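Local atomic coordinates of D-mandelate dehydrogenase (PDB entry 2W2K), a protein that probably interconverts D-2-hydroxyacids such as D-mandelate and the matching 2-oxoacids, using a nicotinamide nucleotide as cofactor. Residues D18-F23 with F27-A32; F52-K57 with T322-F327. All blocks are in the same frame, centred on the assembly; numbering follows the deposited sequence.

Overall arrangement
Contacts 1 and 2 sit about 10 Å apart, centre to centre, on one five-stranded parallel sheet. Contact 1 packs helix 17-26 beside strand 28-31, an outermost strand of that sheet, and is partly buried. Contact 2 sets helix 310-330 against strand 54-57, in the middle of the sheet, and all its touching residues are buried. Contact 1 joins a helix end to the next strand through aromatic rings, one valine and one backbone hydrogen bond. Contact 2 joins residues far apart in sequence through aliphatic side chains and a methyl on a backbone oxygen, without hydrogen bonds. The two meet: Phe23 CZ lies 4.0 Å from Ile56 CD1, and Phe27 CZ 3.9 Å from Ile324 CG2.

Contact 1 (D18-F23 with F27-A32); sequences DLWSDF and FEVIPA
Phe23 and Phe27 meet through their rings. Phe27 CD2 stands over the centre of one face of the Phe23 ring, 3.6 Å above its plane. The two planes are inclined at 44°, so the pair is neither a stack nor edge-to-face. Phe23 CE1 lies 3.6 Å from Phe27 CE2. Val29 comes to the same ring from another side. Its CG2 lies at the ring edge, near the plane, 4.0 Å from Phe23 CD2. The other methyl, Val29 CG1, touches the far end of the indole at Trp20 CH2, also 4.0 Å away. One valine thus spans two aromatic groups from successive turns of the helix. Phe23 has CG opposite its backbone N (chi1 -163°), which lays the ring beside its own carbonyl carbon, within reach of Phe27 and Val29. That carbonyl accepts a last-turn helix bond: Phe27 N donates to Phe23 O at 3.0 Å, with a bent N-H...O angle of 138°. The bond holds Phe27 at the point where the backbone leaves helical geometry. An alanine in place of Phe23 is likely to leave a gap where the ring sat, with Phe27 CD2 and Val29 CG2 losing their aromatic partner. Farther out, Met321 of helix 310-330 touches both Trp20 and Phe23, while Val6 and Leu8 of strand 5-8 lie against Phe27 and Val29, respectively. Asp22 forms a salt bridge with Lys26 on the same helix. Strand 5-8, helix 17-26 and strand 28-31 make a beta-alpha-beta unit, and this contact seats its helix against its second strand.

Contact 2 (F52-K57 with T322-F327); sequences FEAIIK and TNIDRF
Ile324 has CG2 opposite its backbone N and CG1 opposite its carbonyl carbon (chi1 -67°). The chain then runs on extended to CD1. This puts two separate methyls against strand 54-57. CG2 meets Ala54, and CD1 reaches farther along the strand to Ile55 and Ile56. Ile56 is extended in both torsions, with CG1 opposite its backbone N (chi1 -160°), and its side chain passes slantwise over that of Ile324. The CD1 methyl of Ile324 touches CB, CG1 and CD1 of Ile56, and is closest to CB, at 3.8 Å. The same methyl lies 3.7 Å from the backbone oxygen Ile55 O, which it meets by van der Waals contact. Ala54 CB faces Ile324 CG2 at 4.0 Å. Ala54 and Ile56 alternate with Ile55, whose side chain leaves from the other face of the strand and touches Trp69 and Leu81.

This is helix-on-sheet packing in an open parallel alpha/beta domain of the D-isomer specific 2-hydroxyacid dehydrogenase family. The late helix 310-330 returns to the sheet built from the early part of the chain. The helix segment runs nearly antiparallel to the strand, at 164°, with their axes 9.9 Å apart at closest approach. That spacing leaves room for one layer of aliphatic side chains.

Neighbouring strands widen the seat. Val6 and Leu8 of strand 5-8 touch Ile56, and Ala85 of strand 83-86 touches Ile324. Farther along helix 310-330, Leu328 packs on Ala54. Beside this apolar layer, Asp325 forms a salt bridge with Lys26 of helix 17-26.

Contact 1 (D18-F23 with F27-A32)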
ATOM      1  N   ASP B  18      12.751  -7.266 -30.642  1.00 13.41           N
ATOM      2  CA  ASP B  18      13.188  -8.531 -31.317  1.00 12.73           C
ATOM      3  C   ASP B  18      12.036  -9.469 -31.745  1.00 10.20           C
ATOM      4  O   ASP B  18      12.008  -9.965 -32.884  1.00  9.12           O
ATOM      5  CB  ASP B  18      14.170  -9.332 -30.440  1.00 13.00           C
ATOM      6  CG  ASP B  18      15.526  -8.622 -30.234  1.00 20.90           C
ATOM      7  OD1 ASP B  18      15.918  -7.762 -31.044  1.00 21.48           O
ATOM      8  OD2 ASP B  18      16.212  -8.960 -29.248  1.00 31.57           O
ATOM      9  N   LEU B  19      11.078  -9.710 -30.843  1.00  9.26           N
ATOM     10  CA  LEU B  19       9.912 -10.532 -31.180  1.00  9.38           C
ATOM     11  C   LEU B  19       9.040  -9.878 -32.266  1.00  7.89           C
ATOM     12  O   LEU B  19       8.543 -10.579 -33.150  1.00  9.25           O
ATOM     13  CB  LEU B  19       9.068 -10.860 -29.937  1.00  7.65           C
ATOM     14  CG  LEU B  19       8.111 -12.070 -30.040  1.00 12.08           C
ATOM     15  CD1 LEU B  19       8.879 -13.387 -30.274  1.00 15.50           C
ATOM     16  CD2 LEU B  19       7.203 -12.164 -28.783  1.00 12.11           C
ATOM     17  N   TRP B  20       8.885  -8.549 -32.221  1.00  7.76           N
ATOM     18  CA  TRP B  20       8.148  -7.810 -33.278  1.00  9.17           C
ATOM     19  C   TRP B  20       8.829  -7.854 -34.664  1.00  9.08           C
ATOM     20  O   TRP B  20       8.134  -7.942 -35.695  1.00  9.33           O
ATOM     21  CB  TRP B  20       7.828  -6.356 -32.832  1.00 11.77           C
ATOM     22  CG  TRP B  20       6.939  -5.469 -33.775  1.00  9.21           C
ATOM     23  CD1 TRP B  20       7.280  -4.252 -34.312  1.00 13.19           C
ATOM     24  CD2 TRP B  20       5.580  -5.722 -34.207  1.00 10.48           C
ATOM     25  NE1 TRP B  20       6.227  -3.745 -35.070  1.00 13.70           N
ATOM     26  CE2 TRP B  20       5.179  -4.625 -35.019  1.00 14.50           C
ATOM     27  CE3 TRP B  20       4.665  -6.767 -33.990  1.00 10.12           C
ATOM     28  CZ2 TRP B  20       3.910  -4.559 -35.630  1.00  9.52           C
ATOM     29  CZ3 TRP B  20       3.388  -6.694 -34.604  1.00 10.93           C
ATOM     30  CH2 TRP B  20       3.031  -5.599 -35.399  1.00 11.25           C
ATOM     31  N   SER B  21      10.164  -7.750 -34.709  1.00  9.12           N
ATOM     32  CA  SER B  21      10.888  -7.901 -35.988  1.00  9.82           C
ATOM     33  C   SER B  21      10.707  -9.305 -36.577  1.00  9.98           C
ATOM     34  O   SER B  21      10.481  -9.443 -37.790  1.00  9.73           O
ATOM     35  CB  SER B  21      12.385  -7.545 -35.829  1.00  9.14           C
ATOM     36  OG  SER B  21      12.523  -6.158 -35.543  1.00 14.28           O
ATOM     37  N   ASP B  22      10.789 -10.333 -35.720  1.00  8.72           N
ATOM     38  CA  ASP B  22      10.483 -11.742 -36.089  1.00  9.37           C
ATOM     39  C   ASP B  22       9.069 -11.898 -36.678  1.00  9.38           C
ATOM     40  O   ASP B  22       8.861 -12.577 -37.714  1.00  9.65           O
ATOM     41  CB  ASP B  22      10.692 -12.673 -34.864  1.00  8.76           C
ATOM     42  CG  ASP B  22      10.448 -14.139 -35.175  1.00 12.14           C
ATOM     43  OD1 ASP B  22      11.258 -14.747 -35.922  1.00 15.48           O
ATOM     44  OD2 ASP B  22       9.459 -14.712 -34.645  1.00 13.97           O
ATOM     45  N   PHE B  23       8.107 -11.256 -36.022  1.00  7.14           N
ATOM     46  CA  PHE B  23       6.675 -11.303 -36.419  1.00  9.01           C
ATOM     47  C   PHE B  23       6.507 -10.711 -37.821  1.00  8.23           C
ATOM     48  O   PHE B  23       5.810 -11.290 -38.659  1.00  7.19           O
ATOM     49  CB  PHE B  23       5.793 -10.553 -35.382  1.00  6.29           C
ATOM     50  CG  PHE B  23       4.296 -10.891 -35.464  1.00  8.44           C
ATOM     51  CD1 PHE B  23       3.797 -12.030 -34.837  1.00  6.35           C
ATOM     52  CD2 PHE B  23       3.395 -10.055 -36.154  1.00  7.05           C
ATOM     53  CE1 PHE B  23       2.434 -12.348 -34.885  1.00  5.37           C
ATOM     54  CE2 PHE B  23       1.987 -10.373 -36.209  1.00  3.88           C
ATOM     55  CZ  PHE B  23       1.524 -11.530 -35.581  1.00  8.23           C
ATOM     56  N   PHE B  27       5.054 -12.745 -41.156  1.00  7.32           N
ATOM     57  CA  PHE B  27       3.685 -12.286 -41.533  1.00  7.31           C
ATOM     58  C   PHE B  27       3.714 -10.927 -42.261  1.00  6.89           C
ATOM     59  O   PHE B  27       4.500 -10.046 -41.889  1.00  8.70           O
ATOM     60  CB  PHE B  27       2.841 -12.090 -40.256  1.00  6.94           C
ATOM     61  CG  PHE B  27       2.513 -13.370 -39.509  1.00  7.96           C
ATOM     62  CD1 PHE B  27       1.640 -14.316 -40.060  1.00  6.55           C
ATOM     63  CD2 PHE B  27       3.064 -13.622 -38.239  1.00 11.86           C
ATOM     64  CE1 PHE B  27       1.330 -15.518 -39.369  1.00 11.07           C
ATOM     65  CE2 PHE B  27       2.746 -14.814 -37.533  1.00  8.56           C
ATOM     66  CZ  PHE B  27       1.874 -15.757 -38.110  1.00  8.33           C
ATOM     67  N   GLU B  28       2.873 -10.743 -43.288  1.00  6.25           N
ATOM     68  CA  GLU B  28       2.668  -9.397 -43.877  1.00  6.69           C
ATOM     69  C   GLU B  28       1.723  -8.588 -42.970  1.00  8.92           C
ATOM     70  O   GLU B  28       0.523  -8.887 -42.907  1.00  8.27           O
ATOM     71  CB  GLU B  28       2.092  -9.485 -45.311  1.00  8.33           C
ATOM     72  CG  GLU B  28       1.824  -8.107 -45.950  1.00  8.37           C
ATOM     73  CD  GLU B  28       1.030  -8.193 -47.255  1.00 10.66           C
ATOM     74  OE1 GLU B  28       0.751  -9.316 -47.718  1.00  8.77           O
ATOM     75  OE2 GLU B  28       0.646  -7.125 -47.784  1.00 12.46           O
ATOM     76  N   VAL B  29       2.261  -7.579 -42.270  1.00  7.93           N
ATOM     77  CA  VAL B  29       1.472  -6.758 -41.310  1.00  6.40           C
ATOM     78  C   VAL B  29       0.923  -5.509 -41.991  1.00  9.10           C
ATOM     79  O   VAL B  29       1.690  -4.710 -42.573  1.00  7.98           O
ATOM     80  CB  VAL B  29       2.315  -6.376 -40.035  1.00  7.76           C
ATOM     81  CG1 VAL B  29       1.485  -5.468 -39.054  1.00  8.74           C
ATOM     82  CG2 VAL B  29       2.711  -7.642 -39.285  1.00  5.80           C
ATOM     83  N   ILE B  30      -0.407  -5.370 -41.940  1.00  6.64           N
ATOM     84  CA  ILE B  30      -1.173  -4.296 -42.619  1.00  7.32           C
ATOM     85  C   ILE B  30      -1.721  -3.250 -41.596  1.00  9.52           C
ATOM     86  O   ILE B  30      -2.595  -3.580 -40.791  1.00  8.42           O
ATOM     87  CB  ILE B  30      -2.391  -4.901 -43.415  1.00  8.82           C
ATOM     88  CG1 ILE B  30      -1.975  -6.142 -44.252  1.00  8.15           C
ATOM     89  CG2 ILE B  30      -3.102  -3.804 -44.245  1.00  9.93           C
ATOM     90  CD1 ILE B  30      -3.171  -7.088 -44.571  1.00 13.17           C
ATOM     91  N   PRO B  31      -1.207  -1.998 -41.604  1.00 10.23           N
ATOM     92  CA  PRO B  31      -1.824  -0.965 -40.722  1.00 11.69           C
ATOM     93  C   PRO B  31      -3.300  -0.645 -41.072  1.00 13.09           C
ATOM     94  O   PRO B  31      -3.612  -0.377 -42.235  1.00 11.16           O
ATOM     95  CB  PRO B  31      -0.922   0.275 -40.935  1.00 14.90           C
ATOM     96  CG  PRO B  31       0.343  -0.256 -41.503  1.00 18.34           C
ATOM     97  CD  PRO B  31      -0.049  -1.457 -42.344  1.00 13.73           C
ATOM     98  N   ALA B  32      -4.206  -0.683 -40.084  1.00 13.40           N
ATOM     99  CA  ALA B  32      -5.629  -0.342 -40.327  1.00  9.00           C
ATOM    100  C   ALA B  32      -5.823   1.153 -40.661  1.00 10.13           C
ATOM    101  O   ALA B  32      -6.789   1.535 -41.354  1.00  9.87           O
ATOM    102  CB  ALA B  32      -6.525  -0.758 -39.109  1.00  9.09           C
TER

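Contact 2 (F52-K57 with T322-F327)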
ATOM      1  N   PHE B  52      -7.376 -11.126 -45.300  1.00  8.90           N
ATOM      2  CA  PHE B  52      -6.364 -11.348 -44.236  1.00  7.50           C
ATOM      3  C   PHE B  52      -6.772 -12.543 -43.351  1.00  9.18           C
ATOM      4  O   PHE B  52      -7.968 -12.902 -43.296  1.00  7.60           O
ATOM      5  CB  PHE B  52      -6.062 -10.061 -43.414  1.00  7.38           C
ATOM      6  CG  PHE B  52      -7.293  -9.329 -42.914  1.00  9.84           C
ATOM      7  CD1 PHE B  52      -7.878  -9.664 -41.668  1.00  8.97           C
ATOM      8  CD2 PHE B  52      -7.851  -8.279 -43.667  1.00  6.95           C
ATOM      9  CE1 PHE B  52      -9.018  -8.987 -41.192  1.00  7.38           C
ATOM     10  CE2 PHE B  52      -8.995  -7.577 -43.207  1.00 11.14           C
ATOM     11  CZ  PHE B  52      -9.572  -7.917 -41.957  1.00  9.79           C
ATOM     12  N   GLU B  53      -5.786 -13.174 -42.697  1.00  7.19           N
ATOM     13  CA  GLU B  53      -6.009 -14.386 -41.901  1.00  5.59           C
ATOM     14  C   GLU B  53      -6.031 -14.170 -40.377  1.00  5.92           C
ATOM     15  O   GLU B  53      -6.502 -15.041 -39.625  1.00  5.95           O
ATOM     16  CB  GLU B  53      -4.956 -15.471 -42.257  1.00  9.41           C
ATOM     17  CG  GLU B  53      -5.083 -16.081 -43.667  1.00 11.59           C
ATOM     18  CD  GLU B  53      -4.726 -15.122 -44.805  1.00 11.70           C
ATOM     19  OE1 GLU B  53      -3.690 -14.426 -44.742  1.00  8.82           O
ATOM     20  OE2 GLU B  53      -5.468 -15.109 -45.809  1.00 12.51           O
ATOM     21  N   ALA B  54      -5.493 -13.033 -39.926  1.00  4.31           N
ATOM     22  CA  ALA B  54      -5.492 -12.682 -38.499  1.00  2.32           C
ATOM     23  C   ALA B  54      -5.662 -11.173 -38.248  1.00  7.21           C
ATOM     24  O   ALA B  54      -5.449 -10.339 -39.163  1.00  5.48           O
ATOM     25  CB  ALA B  54      -4.168 -13.204 -37.815  1.00  6.69           C
ATOM     26  N   ILE B  55      -6.058 -10.832 -37.011  1.00  5.66           N
ATOM     27  CA  ILE B  55      -6.054  -9.476 -36.496  1.00  5.60           C
ATOM     28  C   ILE B  55      -5.268  -9.470 -35.156  1.00  3.45           C
ATOM     29  O   ILE B  55      -5.473 -10.370 -34.322  1.00  6.60           O
ATOM     30  CB  ILE B  55      -7.526  -8.966 -36.211  1.00  6.03           C
ATOM     31  CG1 ILE B  55      -8.389  -8.942 -37.493  1.00  2.90           C
ATOM     32  CG2 ILE B  55      -7.487  -7.564 -35.571  1.00  8.10           C
ATOM     33  CD1 ILE B  55      -9.919  -9.161 -37.198  1.00  4.35           C
ATOM     34  N   ILE B  56      -4.427  -8.449 -34.945  1.00  5.77           N
ATOM     35  CA  ILE B  56      -3.683  -8.229 -33.674  1.00  4.79           C
ATOM     36  C   ILE B  56      -3.900  -6.812 -33.070  1.00  7.94           C
ATOM     37  O   ILE B  56      -3.995  -5.793 -33.799  1.00  7.07           O
ATOM     38  CB  ILE B  56      -2.122  -8.547 -33.867  1.00  4.54           C
ATOM     39  CG1 ILE B  56      -1.418  -8.825 -32.512  1.00 11.19           C
ATOM     40  CG2 ILE B  56      -1.435  -7.492 -34.753  1.00  6.55           C
ATOM     41  CD1 ILE B  56       0.049  -9.386 -32.586  1.00  6.34           C
ATOM     42  N   LYS B  57      -3.994  -6.766 -31.740  1.00  7.07           N
ATOM     43  CA  LYS B  57      -4.288  -5.523 -30.980  1.00  6.47           C
ATOM     44  C   LYS B  57      -3.358  -5.546 -29.747  1.00  7.23           C
ATOM     45  O   LYS B  57      -3.609  -6.291 -28.765  1.00  7.31           O
ATOM     46  CB  LYS B  57      -5.792  -5.515 -30.590  1.00  4.95           C
ATOM     47  CG  LYS B  57      -6.356  -4.168 -29.964  1.00  5.41           C
ATOM     48  CD  LYS B  57      -7.778  -4.426 -29.406  1.00  5.44           C
ATOM     49  CE  LYS B  57      -8.498  -3.182 -28.819  1.00  9.24           C
ATOM     50  NZ  LYS B  57      -7.865  -2.597 -27.578  1.00  7.29           N
ATOM     51  N   THR B 322       2.707 -14.551 -29.889  1.00  6.67           N
ATOM     52  CA  THR B 322       2.868 -16.007 -29.748  1.00  7.51           C
ATOM     53  C   THR B 322       1.603 -16.802 -30.081  1.00  7.48           C
ATOM     54  O   THR B 322       1.675 -17.848 -30.740  1.00  8.74           O
ATOM     55  CB  THR B 322       3.427 -16.395 -28.311  1.00  9.09           C
ATOM     56  OG1 THR B 322       4.681 -15.719 -28.082  1.00  8.45           O
ATOM     57  CG2 THR B 322       3.629 -17.904 -28.175  1.00 13.20           C
ATOM     58  N   ASN B 323       0.443 -16.311 -29.630  1.00  7.37           N
ATOM     59  CA  ASN B 323      -0.844 -16.929 -29.979  1.00  7.61           C
ATOM     60  C   ASN B 323      -1.038 -17.087 -31.503  1.00 10.12           C
ATOM     61  O   ASN B 323      -1.380 -18.189 -32.006  1.00  6.34           O
ATOM     62  CB  ASN B 323      -2.008 -16.142 -29.361  1.00  7.19           C
ATOM     63  CG  ASN B 323      -2.365 -16.595 -27.919  1.00  8.58           C
ATOM     64  OD1 ASN B 323      -2.638 -15.756 -27.031  1.00 12.75           O
ATOM     65  ND2 ASN B 323      -2.381 -17.889 -27.695  1.00  8.25           N
ATOM     66  N   ILE B 324      -0.811 -16.005 -32.241  1.00  5.83           N
ATOM     67  CA  ILE B 324      -1.014 -16.015 -33.713  1.00  7.43           C
ATOM     68  C   ILE B 324       0.026 -16.917 -34.442  1.00  7.61           C
ATOM     69  O   ILE B 324      -0.318 -17.674 -35.382  1.00  7.40           O
ATOM     70  CB  ILE B 324      -1.077 -14.557 -34.272  1.00  5.78           C
ATOM     71  CG1 ILE B 324      -2.354 -13.836 -33.766  1.00  6.54           C
ATOM     72  CG2 ILE B 324      -1.037 -14.536 -35.808  1.00  9.69           C
ATOM     73  CD1 ILE B 324      -2.322 -12.307 -33.971  1.00  6.54           C
ATOM     74  N   ASP B 325       1.275 -16.875 -33.980  1.00  9.07           N
ATOM     75  CA  ASP B 325       2.360 -17.732 -34.529  1.00 10.40           C
ATOM     76  C   ASP B 325       2.032 -19.224 -34.348  1.00  9.49           C
ATOM     77  O   ASP B 325       2.050 -19.997 -35.324  1.00 10.01           O
ATOM     78  CB  ASP B 325       3.703 -17.376 -33.851  1.00  8.72           C
ATOM     79  CG  ASP B 325       4.935 -17.975 -34.561  1.00 16.46           C
ATOM     80  OD1 ASP B 325       4.845 -18.976 -35.308  1.00 17.57           O
ATOM     81  OD2 ASP B 325       6.032 -17.427 -34.356  1.00 16.74           O
ATOM     82  N   ARG B 326       1.740 -19.616 -33.105  1.00  9.57           N
ATOM     83  CA  ARG B 326       1.271 -20.987 -32.789  1.00  8.80           C
ATOM     84  C   ARG B 326       0.113 -21.447 -33.704  1.00  9.79           C
ATOM     85  O   ARG B 326       0.203 -22.501 -34.328  1.00 10.39           O
ATOM     86  CB  ARG B 326       0.839 -21.124 -31.325  1.00  6.67           C
ATOM     87  CG  ARG B 326       2.001 -21.103 -30.329  1.00 10.82           C
ATOM     88  CD  ARG B 326       1.517 -21.041 -28.857  1.00 10.91           C
ATOM     89  NE  ARG B 326       0.692 -22.190 -28.463  1.00 10.87           N
ATOM     90  CZ  ARG B 326       1.134 -23.309 -27.876  1.00 20.27           C
ATOM     91  NH1 ARG B 326       2.424 -23.471 -27.595  1.00 13.32           N
ATOM     92  NH2 ARG B 326       0.267 -24.269 -27.565  1.00 13.20           N
ATOM     93  N   PHE B 327      -0.957 -20.645 -33.769  1.00  9.06           N
ATOM     94  CA  PHE B 327      -2.225 -21.030 -34.416  1.00  9.68           C
ATOM     95  C   PHE B 327      -2.181 -21.034 -35.961  1.00 11.62           C
ATOM     96  O   PHE B 327      -2.838 -21.866 -36.593  1.00 12.94           O
ATOM     97  CB  PHE B 327      -3.360 -20.111 -33.904  1.00  8.98           C
ATOM     98  CG  PHE B 327      -4.752 -20.668 -34.112  1.00  9.32           C
ATOM     99  CD1 PHE B 327      -5.266 -21.661 -33.267  1.00 10.40           C
ATOM    100  CD2 PHE B 327      -5.562 -20.187 -35.147  1.00  8.07           C
ATOM    101  CE1 PHE B 327      -6.556 -22.173 -33.445  1.00 12.31           C
ATOM    102  CE2 PHE B 327      -6.870 -20.692 -35.332  1.00 10.30           C
ATOM    103  CZ  PHE B 327      -7.367 -21.683 -34.479  1.00 14.23           C
TER